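Local coordinates for protein galactose mutarotase related enzyme (Lactobacillus acidophilus, PDB 3DCD) that is of unknown function but probably binds carbohydrate and may act as a sugar isomerase of the aldose 1-epimerase type, at residues Tyr3-Asn8 / Glu84-Glu89; Glu89-Leu94 / Val113-Met118; Asn119-Glu124 / Gly286-Tyr291. All blocks are in the same frame, centred on the assembly; numbering follows the deposited sequence. Where two conformers were deposited one is given.

Contact 1. Residues Tyr3-Asn8 / Glu84-Glu89; sequences YTIENN and ENHTKE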
loop_
_atom_site.group_PDB
_atom_site.type_symbol
_atom_site.label_atom_id
_atom_site.label_comp_id
_atom_site.label_asym_id
_atom_site.label_seq_id
_atom_site.Cartn_x
_atom_site.Cartn_y
_atom_site.Cartn_z
ATOM N N TYR A 3 4.727 9.335 16.169
ATOM C CA TYR A 3 4.280 8.549 17.313
ATOM C C TYR A 3 4.911 7.171 17.192
ATOM O O TYR A 3 5.093 6.659 16.084
ATOM C CB TYR A 3 2.747 8.419 17.312
ATOM C CG TYR A 3 2.019 9.742 17.504
ATOM C CD1 TYR A 3 1.727 10.565 16.420
ATOM C CD2 TYR A 3 1.633 10.168 18.770
ATOM C CE1 TYR A 3 1.068 11.790 16.593
ATOM C CE2 TYR A 3 0.970 11.389 18.952
ATOM C CZ TYR A 3 0.697 12.187 17.853
ATOM O OH TYR A 3 0.052 13.383 18.035
ATOM N N THR A 4 5.230 6.578 18.338
ATOM C CA THR A 4 5.889 5.279 18.406
ATOM C C THR A 4 4.990 4.218 19.025
ATOM O O THR A 4 4.308 4.487 20.015
ATOM C CB THR A 4 7.164 5.396 19.262
ATOM O OG1 THR A 4 8.092 6.234 18.579
ATOM C CG2 THR A 4 7.809 4.015 19.513
ATOM N N ILE A 5 4.974 3.038 18.398
ATOM C CA ILE A 5 4.466 1.807 18.999
ATOM C C ILE A 5 5.614 0.793 18.935
ATOM O O ILE A 5 6.394 0.794 17.982
ATOM C CB ILE A 5 3.140 1.266 18.339
ATOM C CG1 ILE A 5 3.322 0.912 16.851
ATOM C CG2 ILE A 5 1.991 2.285 18.528
ATOM C CD1 ILE A 5 2.156 0.126 16.216
ATOM N N GLU A 6 5.738 -0.046 19.957
ATOM C CA GLU A 6 6.922 -0.895 20.070
ATOM C C GLU A 6 6.744 -2.054 21.025
ATOM O O GLU A 6 5.903 -2.021 21.925
ATOM C CB GLU A 6 8.155 -0.066 20.480
ATOM C CG GLU A 6 8.122 0.499 21.885
ATOM C CD GLU A 6 9.416 1.212 22.254
ATOM O OE1 GLU A 6 9.359 2.339 22.786
ATOM O OE2 GLU A 6 10.501 0.640 22.027
ATOM N N ASN A 7 7.537 -3.095 20.803
ATOM C CA ASN A 7 7.645 -4.192 21.746
ATOM C C ASN A 7 9.085 -4.676 21.765
ATOM O O ASN A 7 9.974 -3.969 21.288
ATOM C CB ASN A 7 6.655 -5.321 21.415
ATOM C CG ASN A 7 6.755 -5.812 19.967
ATOM O OD1 ASN A 7 5.764 -6.256 19.399
ATOM N ND2 ASN A 7 7.930 -5.711 19.370
ATOM N N ASN A 8 9.304 -5.876 22.300
ATOM C CA ASN A 8 10.628 -6.470 22.368
ATOM C C ASN A 8 11.217 -6.927 21.027
ATOM O O ASN A 8 12.394 -7.313 20.975
ATOM C CB ASN A 8 10.629 -7.653 23.346
ATOM C CG ASN A 8 10.421 -7.232 24.798
ATOM O OD1 ASN A 8 10.654 -6.076 25.179
ATOM N ND2 ASN A 8 9.992 -8.186 25.624
ATOM N N GLU A 84 -6.725 9.004 17.533
ATOM C CA GLU A 84 -7.926 8.639 18.278
ATOM C C GLU A 84 -7.631 7.801 19.522
ATOM O O GLU A 84 -8.316 7.934 20.550
ATOM C CB GLU A 84 -8.907 7.881 17.365
ATOM C CG GLU A 84 -10.255 7.649 18.043
ATOM C CD GLU A 84 -11.283 7.024 17.137
ATOM O OE1 GLU A 84 -10.976 6.009 16.481
ATOM O OE2 GLU A 84 -12.416 7.551 17.103
ATOM N N ASN A 85 -6.632 6.923 19.404
ATOM C CA ASN A 85 -6.255 5.992 20.465
ATOM C C ASN A 85 -4.766 5.678 20.292
ATOM O O ASN A 85 -4.308 5.521 19.168
ATOM C CB ASN A 85 -7.092 4.715 20.353
ATOM C CG ASN A 85 -6.758 3.688 21.431
ATOM O OD1 ASN A 85 -7.275 3.749 22.551
ATOM N ND2 ASN A 85 -5.917 2.724 21.084
ATOM N N HIS A 86 -4.011 5.617 21.390
ATOM C CA HIS A 86 -2.584 5.290 21.302
ATOM C C HIS A 86 -2.131 4.600 22.583
ATOM O O HIS A 86 -2.130 5.211 23.640
ATOM C CB HIS A 86 -1.760 6.563 21.058
ATOM C CG HIS A 86 -0.288 6.326 20.891
ATOM N ND1 HIS A 86 0.651 7.301 21.152
ATOM C CD2 HIS A 86 0.407 5.232 20.492
ATOM C CE1 HIS A 86 1.861 6.822 20.918
ATOM N NE2 HIS A 86 1.739 5.570 20.508
ATOM N N THR A 87 -1.799 3.316 22.473
ATOM C CA THR A 87 -1.241 2.538 23.583
ATOM C C THR A 87 0.139 2.009 23.142
ATOM O O THR A 87 0.583 2.303 22.027
ATOM C CB THR A 87 -2.173 1.380 24.006
ATOM O OG1 THR A 87 -2.423 0.536 22.879
ATOM C CG2 THR A 87 -3.508 1.916 24.540
ATOM N N LYS A 88 0.817 1.242 24.002
ATOM C CA LYS A 88 2.196 0.875 23.698
ATOM C C LYS A 88 2.324 0.156 22.366
ATOM O O LYS A 88 3.261 0.416 21.635
ATOM C CB LYS A 88 2.864 0.062 24.814
ATOM C CG LYS A 88 4.371 -0.088 24.584
ATOM C CD LYS A 88 5.121 -0.753 25.743
ATOM C CE LYS A 88 6.615 -0.872 25.397
ATOM N NZ LYS A 88 7.514 -1.099 26.591
ATOM N N GLU A 89 1.387 -0.733 22.054
ATOM C CA GLU A 89 1.501 -1.571 20.842
ATOM C C GLU A 89 0.417 -1.302 19.804
ATOM O O GLU A 89 0.226 -2.110 18.895
ATOM C CB GLU A 89 1.481 -3.064 21.200
ATOM C CG GLU A 89 2.623 -3.562 22.064
ATOM C CD GLU A 89 2.351 -4.968 22.606
ATOM O OE1 GLU A 89 1.363 -5.597 22.174
ATOM O OE2 GLU A 89 3.097 -5.443 23.479
HETATM O O HOH W 1 5.152 3.080 22.488
HETATM O O HOH W 2 9.244 -3.173 24.857
#
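His86 reaches across to Thr4 with its imidazole. Its CG stands anti to the backbone N (chi1 -177°), and His86 NE2 donates to Thr4 O at 2.8 Å. The oxygen lies in the plane of the His86 ring, while the donor stands well above the carbonyl plane. A water also donates to Thr4 O, so this oxygen has two partners. Tyr3 turns its ring edge toward the His86 face in an offset edge-to-face pair. The centroids are 5.7 Å apart and the planes stand at 89°. One bond joins the two backbones directly: Glu6 N donates to Lys88 O at 3.0 Å.

This contact joins the edges of two sheets. Strand 2-6 borders a three-stranded sheet and strand 82-87 borders the large antiparallel sheet. Their short segments run 8.0 Å apart at 49°, too far apart and too skewed to pair as neighbouring strands.

Lys88 then runs over the Glu6 backbone. Past CB its chain is fully extended. Lys88 CG lies 3.6 Å from Glu6 O and CD only skims the same oxygen. Lys88 CE is 3.7 Å from Glu6 O and also touches Glu6 CG. At the tip NZ donates to a water, which in turn donates to Asn8 OD1. Glu89 CG covers Glu6 O from 3.6 Å. This buried carbonyl oxygen has no hydrogen-bond partner in the model.

Contact 2. Residues Glu89-Leu94 / Val113-Met118; sequences ESITFL and VNYNLM
Tyr115 and Phe93 meet rim to rim on the buried side of this strand pair. Phe93 CE2 lies 3.9 Å from Tyr115 CD1. Each of these atoms sits near the plane of the other ring, at its edge, so neither ring stacks on the other. The two side chains cross at about a right angle. A chi1 of -60° sets Phe93 CG beside its own backbone N, which bonds Val113 O, and Phe93 CD2 rests 3.7 Å from that Val113 O. Ile91 packs beside them, its CG2 4.1 Å from Tyr115 CB. The far end of Tyr115 is held outside the pair, where its OH bonds to Ala19 O. Ile14 of strand 10-15 covers Ile91, Phe93 and Tyr115. Val83 of strand 82-87 touches Ile91 and Phe93. An alanine in place of Phe93 would probably leave a gap beside the CD1 edge of Tyr115 and weaken the packing against Ile14 and Val83.

Glu89 opens the pairing. Its O accepts from Leu117 N at 2.8 Å, and its CB rests near Leu117 CB. The ladder continues with bonds in both directions between Ile91 and Tyr115, and again between Phe93 and Val113. Phe93 N to Val113 O is 2.8 Å and nearly straight at 171°. On the other face Ser90, Thr92, Asn114 and Asn116 form a polar row. Ser90 CB touches Asn116 CB at 3.9 Å. Asn116 ND2 bonds onward to Glu123 of the next strand.

The apolar face, packed on strands 2-6 and 10-15, with a polar face opposite, suits the layered beta-sandwich of the galactose mutarotase family.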
loop_
_atom_site.group_PDB
_atom_site.type_symbol
_atom_site.label_atom_id
_atom_site.label_comp_id
_atom_site.label_asym_id
_atom_site.label_seq_id
_atom_site.Cartn_x
_atom_site.Cartn_y
_atom_site.Cartn_z
ATOM N N GLU A 89 1.387 -0.733 22.054
ATOM C CA GLU A 89 1.501 -1.571 20.842
ATOM C C GLU A 89 0.417 -1.302 19.804
ATOM O O GLU A 89 0.226 -2.110 18.895
ATOM C CB GLU A 89 1.481 -3.064 21.200
ATOM C CG GLU A 89 2.623 -3.562 22.064
ATOM C CD GLU A 89 2.351 -4.968 22.606
ATOM O OE1 GLU A 89 1.363 -5.597 22.174
ATOM O OE2 GLU A 89 3.097 -5.443 23.479
ATOM N N SER A 90 -0.298 -0.181 19.936
ATOM C CA SER A 90 -1.377 0.133 19.005
ATOM C C SER A 90 -1.620 1.624 18.863
ATOM O O SER A 90 -1.499 2.379 19.831
ATOM C CB SER A 90 -2.680 -0.553 19.444
ATOM O OG SER A 90 -3.665 -0.441 18.422
ATOM N N ILE A 91 -1.991 2.043 17.659
ATOM C CA ILE A 91 -2.366 3.452 17.434
ATOM C C ILE A 91 -3.389 3.508 16.311
ATOM O O ILE A 91 -3.313 2.754 15.348
ATOM C CB ILE A 91 -1.117 4.352 17.163
ATOM C CG1 ILE A 91 -1.488 5.830 17.051
ATOM C CG2 ILE A 91 -0.333 3.864 15.922
ATOM C CD1 ILE A 91 -0.317 6.753 17.290
ATOM N N THR A 92 -4.374 4.387 16.468
ATOM C CA THR A 92 -5.417 4.528 15.466
ATOM C C THR A 92 -5.472 5.991 15.101
ATOM O O THR A 92 -5.609 6.836 15.968
ATOM C CB THR A 92 -6.803 4.058 15.999
ATOM O OG1 THR A 92 -6.718 2.679 16.386
ATOM C CG2 THR A 92 -7.910 4.217 14.931
ATOM N N PHE A 93 -5.321 6.255 13.807
ATOM C CA PHE A 93 -5.486 7.571 13.218
ATOM C C PHE A 93 -6.873 7.706 12.576
ATOM O O PHE A 93 -7.379 6.782 11.940
ATOM C CB PHE A 93 -4.402 7.816 12.157
ATOM C CG PHE A 93 -2.996 7.760 12.704
ATOM C CD1 PHE A 93 -2.395 8.897 13.224
ATOM C CD2 PHE A 93 -2.279 6.557 12.686
ATOM C CE1 PHE A 93 -1.088 8.849 13.748
ATOM C CE2 PHE A 93 -0.986 6.488 13.195
ATOM C CZ PHE A 93 -0.382 7.636 13.723
ATOM N N LEU A 94 -7.461 8.880 12.749
ATOM C CA LEU A 94 -8.769 9.159 12.234
ATOM C C LEU A 94 -8.752 10.408 11.367
ATOM O O LEU A 94 -8.226 11.461 11.757
ATOM C CB LEU A 94 -9.745 9.348 13.393
ATOM C CG LEU A 94 -11.155 9.867 13.125
ATOM C CD1 LEU A 94 -11.967 8.972 12.213
ATOM C CD2 LEU A 94 -11.887 10.114 14.480
ATOM N N VAL A 113 -7.103 4.481 10.190
ATOM C CA VAL A 113 -5.955 3.630 9.927
ATOM C C VAL A 113 -5.381 3.224 11.278
ATOM O O VAL A 113 -4.903 4.062 12.062
ATOM C CB VAL A 113 -4.864 4.332 9.042
ATOM C CG1 VAL A 113 -3.710 3.375 8.765
ATOM C CG2 VAL A 113 -5.474 4.789 7.714
ATOM N N ASN A 114 -5.479 1.933 11.559
ATOM C CA ASN A 114 -4.997 1.386 12.807
ATOM C C ASN A 114 -3.757 0.568 12.539
ATOM O O ASN A 114 -3.732 -0.240 11.615
ATOM C CB ASN A 114 -6.044 0.492 13.460
ATOM C CG ASN A 114 -5.468 -0.317 14.628
ATOM O OD1 ASN A 114 -5.255 0.202 15.722
ATOM N ND2 ASN A 114 -5.216 -1.581 14.390
ATOM N N TYR A 115 -2.736 0.790 13.362
ATOM C CA TYR A 115 -1.514 -0.001 13.329
ATOM C C TYR A 115 -1.375 -0.677 14.670
ATOM O O TYR A 115 -1.524 -0.035 15.717
ATOM C CB TYR A 115 -0.296 0.903 13.121
ATOM C CG TYR A 115 -0.259 1.577 11.779
ATOM C CD1 TYR A 115 -0.668 2.900 11.634
ATOM C CD2 TYR A 115 0.203 0.894 10.657
ATOM C CE1 TYR A 115 -0.626 3.520 10.391
ATOM C CE2 TYR A 115 0.255 1.497 9.401
ATOM C CZ TYR A 115 -0.156 2.811 9.278
ATOM O OH TYR A 115 -0.112 3.413 8.047
ATOM N N ASN A 116 -1.084 -1.971 14.656
ATOM C CA ASN A 116 -0.846 -2.660 15.902
ATOM C C ASN A 116 0.193 -3.764 15.780
ATOM O O ASN A 116 0.371 -4.344 14.704
ATOM C CB ASN A 116 -2.157 -3.139 16.527
ATOM C CG ASN A 116 -2.735 -4.317 15.827
ATOM O OD1 ASN A 116 -2.266 -5.449 16.009
ATOM N ND2 ASN A 116 -3.773 -4.082 15.017
ATOM N N LEU A 117 0.887 -4.020 16.890
ATOM C CA LEU A 117 1.964 -5.013 16.939
ATOM C C LEU A 117 1.598 -6.299 17.658
ATOM O O LEU A 117 0.905 -6.283 18.681
ATOM C CB LEU A 117 3.189 -4.437 17.659
ATOM C CG LEU A 117 3.913 -3.293 16.974
ATOM C CD1 LEU A 117 5.007 -2.747 17.860
ATOM C CD2 LEU A 117 4.483 -3.795 15.660
HETATM N N MSE A 118 2.106 -7.392 17.097
HETATM C CA MSE A 118 2.092 -8.719 17.696
HETATM C C MSE A 118 3.458 -9.324 17.376
HETATM O O MSE A 118 3.692 -9.683 16.221
HETATM C CB MSE A 118 0.986 -9.551 17.038
HETATM C CG MSE A 118 1.009 -11.041 17.356
HETATM SE SE MSE A 118 -0.090 -11.481 18.895
HETATM C CE MSE A 118 -1.857 -11.196 18.096
#

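Contact 3. Residues Asn119-Glu124 / Gly286-Tyr291; sequences NNLLEE and GFSMTY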
loop_
_atom_site.group_PDB
_atom_site.type_symbol
_atom_site.label_atom_id
_atom_site.label_comp_id
_atom_site.label_asym_id
_atom_site.label_seq_id
_atom_site.Cartn_x
_atom_site.Cartn_y
_atom_site.Cartn_z
ATOM N N ASN A 119 4.346 -9.420 18.355
ATOM C CA ASN A 119 5.703 -9.874 18.072
ATOM C C ASN A 119 6.317 -9.057 16.929
ATOM O O ASN A 119 6.235 -7.825 16.943
ATOM C CB ASN A 119 5.719 -11.380 17.798
ATOM C CG ASN A 119 5.311 -12.193 19.016
ATOM O OD1 ASN A 119 4.857 -13.329 18.894
ATOM N ND2 ASN A 119 5.495 -11.625 20.192
ATOM N N ASN A 120 6.906 -9.720 15.935
ATOM C CA ASN A 120 7.490 -8.989 14.816
ATOM C C ASN A 120 6.503 -8.738 13.667
ATOM O O ASN A 120 6.923 -8.477 12.531
ATOM C CB ASN A 120 8.766 -9.685 14.313
ATOM C CG ASN A 120 8.484 -11.025 13.693
ATOM O OD1 ASN A 120 7.500 -11.702 14.053
ATOM N ND2 ASN A 120 9.343 -11.428 12.739
ATOM N N LEU A 121 5.207 -8.820 13.977
ATOM C CA LEU A 121 4.134 -8.590 13.002
ATOM C C LEU A 121 3.436 -7.250 13.249
ATOM O O LEU A 121 3.014 -6.951 14.366
ATOM C CB LEU A 121 3.116 -9.746 12.988
ATOM C CG LEU A 121 1.997 -9.707 11.930
ATOM C CD1 LEU A 121 1.506 -11.088 11.548
ATOM C CD2 LEU A 121 0.819 -8.815 12.367
ATOM N N LEU A 122 3.319 -6.469 12.176
ATOM C CA LEU A 122 2.650 -5.182 12.200
ATOM C C LEU A 122 1.420 -5.242 11.286
ATOM O O LEU A 122 1.548 -5.519 10.092
ATOM C CB LEU A 122 3.606 -4.092 11.683
ATOM C CG LEU A 122 3.043 -2.682 11.464
ATOM C CD1 LEU A 122 2.535 -2.082 12.772
ATOM C CD2 LEU A 122 4.177 -1.803 10.883
ATOM N N GLU A 123 0.251 -4.966 11.854
ATOM C CA GLU A 123 -0.978 -4.828 11.085
ATOM C C GLU A 123 -1.179 -3.383 10.657
ATOM O O GLU A 123 -0.890 -2.456 11.427
ATOM C CB GLU A 123 -2.179 -5.254 11.931
ATOM C CG GLU A 123 -2.211 -6.718 12.275
ATOM C CD GLU A 123 -3.503 -7.131 12.979
ATOM O OE1 GLU A 123 -4.323 -6.252 13.359
ATOM O OE2 GLU A 123 -3.685 -8.348 13.162
ATOM N N GLU A 124 -1.693 -3.208 9.443
ATOM C CA GLU A 124 -2.166 -1.907 8.964
ATOM C C GLU A 124 -3.617 -2.122 8.561
ATOM O O GLU A 124 -3.899 -2.761 7.551
ATOM C CB GLU A 124 -1.337 -1.435 7.772
ATOM C CG GLU A 124 -1.877 -0.146 7.097
ATOM C CD GLU A 124 -0.886 0.448 6.091
ATOM O OE1 GLU A 124 0.337 0.171 6.189
ATOM O OE2 GLU A 124 -1.328 1.199 5.200
ATOM N N GLY A 286 -7.425 -4.628 5.417
ATOM C CA GLY A 286 -6.098 -4.394 5.953
ATOM C C GLY A 286 -5.168 -5.507 5.588
ATOM O O GLY A 286 -5.563 -6.490 4.914
ATOM N N PHE A 287 -3.915 -5.350 6.023
ATOM C CA PHE A 287 -2.883 -6.324 5.719
ATOM C C PHE A 287 -1.859 -6.358 6.844
ATOM O O PHE A 287 -1.882 -5.497 7.722
ATOM C CB PHE A 287 -2.237 -6.016 4.365
ATOM C CG PHE A 287 -1.596 -4.648 4.286
ATOM C CD1 PHE A 287 -2.377 -3.512 4.008
ATOM C CD2 PHE A 287 -0.221 -4.499 4.478
ATOM C CE1 PHE A 287 -1.794 -2.256 3.915
ATOM C CE2 PHE A 287 0.379 -3.235 4.377
ATOM C CZ PHE A 287 -0.403 -2.122 4.107
ATOM N N SER A 288 -0.978 -7.353 6.818
ATOM C CA SER A 288 -0.027 -7.554 7.897
ATOM C C SER A 288 1.377 -7.741 7.346
ATOM O O SER A 288 1.553 -8.321 6.276
ATOM C CB SER A 288 -0.410 -8.766 8.731
ATOM O OG SER A 288 -1.721 -8.585 9.227
HETATM N N MSE A 289 2.368 -7.263 8.093
HETATM C CA MSE A 289 3.749 -7.318 7.635
HETATM C C MSE A 289 4.578 -7.929 8.743
HETATM O O MSE A 289 4.431 -7.537 9.898
HETATM C CB MSE A 289 4.270 -5.907 7.340
HETATM C CG MSE A 289 3.647 -5.205 6.124
HETATM SE SE MSE A 289 3.841 -3.261 6.199
HETATM C CE MSE A 289 2.497 -2.931 7.616
ATOM N N THR A 290 5.443 -8.885 8.401
ATOM C CA THR A 290 6.451 -9.371 9.351
ATOM C C THR A 290 7.855 -9.037 8.825
ATOM O O THR A 290 8.085 -9.018 7.612
ATOM C CB THR A 290 6.340 -10.881 9.627
ATOM O OG1 THR A 290 6.680 -11.615 8.438
ATOM C CG2 THR A 290 4.912 -11.237 10.039
ATOM N N TYR A 291 8.772 -8.765 9.740
ATOM C CA TYR A 291 10.117 -8.345 9.380
ATOM C C TYR A 291 11.183 -9.228 10.010
ATOM O O TYR A 291 11.106 -9.542 11.200
ATOM C CB TYR A 291 10.352 -6.912 9.846
ATOM C CG TYR A 291 9.220 -5.963 9.508
ATOM C CD1 TYR A 291 9.221 -5.246 8.315
ATOM C CD2 TYR A 291 8.151 -5.798 10.378
ATOM C CE1 TYR A 291 8.164 -4.366 7.988
ATOM C CE2 TYR A 291 7.096 -4.927 10.067
ATOM C CZ TYR A 291 7.116 -4.218 8.876
ATOM O OH TYR A 291 6.083 -3.357 8.592
HETATM O O HOH W 3 -2.606 -10.130 11.418
#
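Glu124 and Phe287 form one hydrogen-bonded pair of this antiparallel ladder, which joins neighbouring strands 121-130 and 282-292 of the large sheet. Glu124 N donates to Phe287 O at 2.9 Å, almost perfectly straight at 179°. Phe287 N returns a bond to Glu124 O. Leu122 and Met289 do the same two residues along, with Leu122 N to Met289 O at 2.8 Å. Beyond the last bridge, in the turn before strand 121-130, Tyr291 N reaches Asn120 O only weakly, at 3.4 Å. The Asn120 side chain adds a second link there. Asn120 ND2 donates to Tyr291 O at 3.0 Å from above the carbonyl plane.

On the face of Leu121 and Thr290, the polar ends of Glu123 and Ser288 share one water. It donates to Glu123 OE2 at 2.7 Å and also bonds Ser288 OG. Both residues have outside partners. Glu123 OE1 accepts from Asn116 ND2, and Ser288 OG bonds Arg232 NH2. Arg232 is also a weak, long ion-pair partner of Glu123.

The other face is mostly apolar and touches strands 10-15 and 136-147. Glu124 CB sits over the Phe287 ring, 4.1 Å from its centroid, in a CH-pi contact. The carboxylate continues beside the ring rim, with its plane 47° from that of the ring. Leu122 lies alongside Met289, and its CB meets the edge of the Tyr291 ring. Tyr291 OH is buried against Leu122 CD2, 3.4 Å away, and has no hydrogen-bond partner in the model.

The chemistry therefore divides by face. Water, Asn116 and Arg232 serve the polar ends on one side, Arg232 chiefly through Ser288, whereas shape and apolar packing carry most of the other.

From the N terminus, contact 1 comes first. It brings strand 2-6 back against strand 82-87 and closes a long loop of 75 residues. Contact 2 starts where contact 1 ends, since both include Glu89. It closes a shorter loop that holds helix 99-104. Contact 3 follows and closes the longest excursion, 161 residues, by setting strand 282-292 beside strand 121-130. The three closures run in series; none nests in or crosses another. The turns after 82-87 and 109-118 join neighbouring strands, so contacts 2 and 3 continue one sheet from its edge inward. Contact 1 ties that edge to the small N-terminal sheet. Ile5 touches Leu122, bringing contacts 1 and 3 together.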